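PDB 5Z3K: glucosidase from Croceicoccus marinus, which probably hydrolyses O-glycosidic bonds, acting as a beta-glucosidase of glycoside hydrolase family 39. Local coordinates for residues V149-F154 and E259-Y264. Residues are numbered along the deposited sequence; the frame is centred on the assembly and turned at random.
Sequences VSHWEF and ELLLSY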
ATOM      1  N   VAL A 149      15.525  -1.621   7.766  1.00 15.94           N
ATOM      2  CA  VAL A 149      14.814  -2.112   6.587  1.00 14.26           C
ATOM      3  C   VAL A 149      14.561  -3.598   6.774  1.00 16.91           C
ATOM      4  O   VAL A 149      15.499  -4.406   6.710  1.00 18.94           O
ATOM      5  CB  VAL A 149      15.604  -1.851   5.294  1.00 17.10           C
ATOM      6  CG1 VAL A 149      14.846  -2.378   4.092  1.00 14.48           C
ATOM      7  CG2 VAL A 149      15.866  -0.376   5.148  1.00 15.06           C
ATOM      8  N   SER A 150      13.290  -3.970   6.960  1.00 14.32           N
ATOM      9  CA  SER A 150      12.933  -5.358   7.211  1.00 17.15           C
ATOM     10  C   SER A 150      12.634  -6.146   5.943  1.00 21.12           C
ATOM     11  O   SER A 150      12.717  -7.379   5.963  1.00 20.27           O
ATOM     12  CB  SER A 150      11.711  -5.424   8.132  1.00 15.75           C
ATOM     13  OG  SER A 150      10.583  -4.844   7.496  1.00 18.85           O
ATOM     14  N   HIS A 151      12.288  -5.471   4.854  1.00 16.49           N
ATOM     15  CA  HIS A 151      11.841  -6.112   3.631  1.00 18.62           C
ATOM     16  C   HIS A 151      12.633  -5.568   2.455  1.00 17.42           C
ATOM     17  O   HIS A 151      12.783  -4.350   2.317  1.00 12.70           O
ATOM     18  CB  HIS A 151      10.348  -5.867   3.419  1.00 18.41           C
ATOM     19  CG  HIS A 151       9.470  -6.694   4.301  1.00 17.71           C
ATOM     20  ND1 HIS A 151       9.408  -6.512   5.668  1.00 22.35           N
ATOM     21  CD2 HIS A 151       8.621  -7.711   4.017  1.00 20.02           C
ATOM     22  CE1 HIS A 151       8.557  -7.382   6.185  1.00 22.54           C
ATOM     23  NE2 HIS A 151       8.064  -8.119   5.205  1.00 23.76           N
ATOM     24  N   TRP A 152      13.128  -6.466   1.607  1.00 13.45           N
ATOM     25  CA  TRP A 152      13.931  -6.105   0.446  1.00 15.48           C
ATOM     26  C   TRP A 152      13.276  -6.689  -0.797  1.00 14.94           C
ATOM     27  O   TRP A 152      13.139  -7.916  -0.923  1.00 15.35           O
ATOM     28  CB  TRP A 152      15.377  -6.586   0.619  1.00 13.91           C
ATOM     29  CG  TRP A 152      16.068  -5.868   1.744  1.00 14.53           C
ATOM     30  CD1 TRP A 152      16.014  -6.178   3.073  1.00 17.37           C
ATOM     31  CD2 TRP A 152      16.874  -4.690   1.642  1.00 11.80           C
ATOM     32  NE1 TRP A 152      16.761  -5.278   3.802  1.00 12.61           N
ATOM     33  CE2 TRP A 152      17.296  -4.356   2.945  1.00 16.83           C
ATOM     34  CE3 TRP A 152      17.292  -3.893   0.573  1.00 14.61           C
ATOM     35  CZ2 TRP A 152      18.118  -3.260   3.208  1.00 14.54           C
ATOM     36  CZ3 TRP A 152      18.110  -2.799   0.840  1.00 14.41           C
ATOM     37  CH2 TRP A 152      18.509  -2.495   2.149  1.00 16.58           C
ATOM     38  N   GLU A 153      12.850  -5.810  -1.697  1.00 15.25           N
ATOM     39  CA  GLU A 153      12.150  -6.202  -2.908  1.00 14.81           C
ATOM     40  C   GLU A 153      13.076  -6.050  -4.101  1.00 14.71           C
ATOM     41  O   GLU A 153      13.697  -4.995  -4.285  1.00 14.94           O
ATOM     42  CB  GLU A 153      10.891  -5.352  -3.125  1.00 14.89           C
ATOM     43  CG  GLU A 153      10.072  -5.738  -4.379  1.00 16.69           C
ATOM     44  CD  GLU A 153       8.857  -4.844  -4.580  1.00 14.88           C
ATOM     45  OE1 GLU A 153       7.808  -5.334  -5.065  1.00 15.37           O
ATOM     46  OE2 GLU A 153       8.952  -3.645  -4.238  1.00 17.69           O
ATOM     47  N   PHE A 154      13.137  -7.078  -4.931  1.00 12.33           N
ATOM     48  CA  PHE A 154      13.830  -6.981  -6.209  1.00 12.82           C
ATOM     49  C   PHE A 154      12.815  -6.938  -7.339  1.00 13.30           C
ATOM     50  O   PHE A 154      12.073  -7.901  -7.550  1.00 14.56           O
ATOM     51  CB  PHE A 154      14.799  -8.139  -6.445  1.00 12.68           C
ATOM     52  CG  PHE A 154      15.534  -8.012  -7.757  1.00 14.04           C
ATOM     53  CD1 PHE A 154      16.692  -7.254  -7.843  1.00 13.06           C
ATOM     54  CD2 PHE A 154      15.033  -8.596  -8.911  1.00 16.06           C
ATOM     55  CE1 PHE A 154      17.360  -7.098  -9.061  1.00 15.43           C
ATOM     56  CE2 PHE A 154      15.690  -8.452 -10.131  1.00 13.92           C
ATOM     57  CZ  PHE A 154      16.850  -7.689 -10.202  1.00 13.38           C
ATOM     58  N   GLU A 259       4.497 -14.959   1.634  1.00 15.06           N
ATOM     59  CA  GLU A 259       3.449 -13.958   1.766  1.00 16.79           C
ATOM     60  C   GLU A 259       3.141 -13.304   0.418  1.00 19.43           C
ATOM     61  O   GLU A 259       3.956 -13.312  -0.514  1.00 16.83           O
ATOM     62  CB  GLU A 259       3.854 -12.888   2.783  1.00 17.21           C
ATOM     63  CG  GLU A 259       3.970 -13.403   4.205  1.00 21.24           C
ATOM     64  CD  GLU A 259       4.097 -12.282   5.219  1.00 27.39           C
ATOM     65  OE1 GLU A 259       4.075 -11.107   4.806  1.00 27.96           O
ATOM     66  OE2 GLU A 259       4.210 -12.575   6.425  1.00 32.13           O
ATOM     67  N   LEU A 260       1.936 -12.738   0.317  1.00 13.64           N
ATOM     68  CA  LEU A 260       1.544 -11.938  -0.839  1.00 14.14           C
ATOM     69  C   LEU A 260       1.685 -10.461  -0.485  1.00 13.27           C
ATOM     70  O   LEU A 260       1.050  -9.985   0.459  1.00 13.51           O
ATOM     71  CB  LEU A 260       0.109 -12.240  -1.259  1.00 14.92           C
ATOM     72  CG  LEU A 260      -0.192 -13.651  -1.757  1.00 16.34           C
ATOM     73  CD1 LEU A 260      -1.454 -13.629  -2.618  1.00 14.80           C
ATOM     74  CD2 LEU A 260       0.996 -14.229  -2.521  1.00 15.60           C
ATOM     75  N   LEU A 261       2.504  -9.737  -1.237  1.00 14.18           N
ATOM     76  CA  LEU A 261       2.706  -8.314  -0.986  1.00 14.44           C
ATOM     77  C   LEU A 261       2.145  -7.519  -2.154  1.00 13.53           C
ATOM     78  O   LEU A 261       2.595  -7.679  -3.294  1.00 12.76           O
ATOM     79  CB  LEU A 261       4.187  -7.997  -0.777  1.00 12.88           C
ATOM     80  CG  LEU A 261       4.501  -6.703  -0.024  1.00 14.78           C
ATOM     81  CD1 LEU A 261       5.867  -6.825   0.639  1.00 16.05           C
ATOM     82  CD2 LEU A 261       4.477  -5.517  -0.970  1.00 20.26           C
ATOM     83  N   LEU A 262       1.180  -6.653  -1.860  1.00 10.66           N
ATOM     84  CA  LEU A 262       0.545  -5.803  -2.858  1.00  9.38           C
ATOM     85  C   LEU A 262       1.365  -4.514  -2.949  1.00 13.58           C
ATOM     86  O   LEU A 262       1.194  -3.594  -2.146  1.00 13.88           O
ATOM     87  CB  LEU A 262      -0.913  -5.567  -2.471  1.00 14.34           C
ATOM     88  CG  LEU A 262      -1.853  -4.704  -3.314  1.00 12.63           C
ATOM     89  CD1 LEU A 262      -1.800  -5.090  -4.803  1.00 12.18           C
ATOM     90  CD2 LEU A 262      -3.277  -4.797  -2.737  1.00 12.18           C
ATOM     91  N   SER A 263       2.281  -4.452  -3.929  1.00 13.00           N
ATOM     92  CA  SER A 263       3.268  -3.372  -3.979  1.00 13.61           C
ATOM     93  C   SER A 263       2.705  -2.057  -4.496  1.00 12.37           C
ATOM     94  O   SER A 263       3.296  -0.999  -4.232  1.00 11.62           O
ATOM     95  CB  SER A 263       4.456  -3.788  -4.855  1.00 13.90           C
ATOM     96  OG  SER A 263       5.368  -4.550  -4.087  1.00 16.24           O
ATOM     97  N   TYR A 264       1.612  -2.103  -5.259  1.00  9.93           N
ATOM     98  CA  TYR A 264       0.874  -0.923  -5.702  1.00 13.68           C
ATOM     99  C   TYR A 264      -0.597  -1.262  -5.629  1.00 12.08           C
ATOM    100  O   TYR A 264      -1.010  -2.304  -6.151  1.00 13.30           O
ATOM    101  CB  TYR A 264       1.126  -0.523  -7.159  1.00 14.41           C
ATOM    102  CG  TYR A 264       2.499  -0.106  -7.629  1.00 12.30           C
ATOM    103  CD1 TYR A 264       3.497  -1.046  -7.846  1.00 15.26           C
ATOM    104  CD2 TYR A 264       2.751   1.211  -7.983  1.00 12.87           C
ATOM    105  CE1 TYR A 264       4.741  -0.672  -8.339  1.00 13.04           C
ATOM    106  CE2 TYR A 264       3.998   1.604  -8.477  1.00 17.76           C
ATOM    107  CZ  TYR A 264       4.986   0.651  -8.662  1.00 16.57           C
ATOM    108  OH  TYR A 264       6.230   1.029  -9.160  1.00 16.62           O
TER
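Glu153 reaches across the interior of a barrel to the hydroxyl of Ser263, and the bond between them is the one hydrogen bond joining 149-154 to 259-264. From CB, which points toward strand 259-266, the chain runs straight out: CG lies anti to the backbone N (chi1 -179°) and the chain stays extended beyond CG. Glu153 CA and Ser263 CA are 9.4 Å apart; the glutamate covers about half of the gap, the serine hydroxyl closing the rest. CB and CG only carry the reach; the carboxylate does the binding. Its OE1 accepts a hydrogen bond from Ser263 OG at 2.7 Å, on the syn side but 33° out of the carboxylate plane, and is also hydrogen-bonded to Ser225 OG. OE2 pairs with Arg55 in a salt bridge and with Thr108 OG1, so both oxygens of this buried carboxylate have partners. These strands are the fourth and seventh of the closed, parallel eight-stranded TIM barrel that glycoside hydrolases of this family share, so they meet through inward-pointing side chains rather than backbone bonds. A long acid and a short hydroxyl suit the two ends of such a span. Were Glu153 an alanine, Arg55 would probably lose this carboxylate and Ser263 OG the acceptor that fixes its rotation. Two residues earlier on each strand, the contact is a looser van der Waals approach: Leu261 CD1 comes obliquely to the His151 ring, 4.4 Å from CD2. The branched, apolar leucine puts a methyl beside the ring in this buried setting, while the imidazole is steadied from its own segment by Ser150 OG, in the ring plane 2.7 Å from His151 ND1.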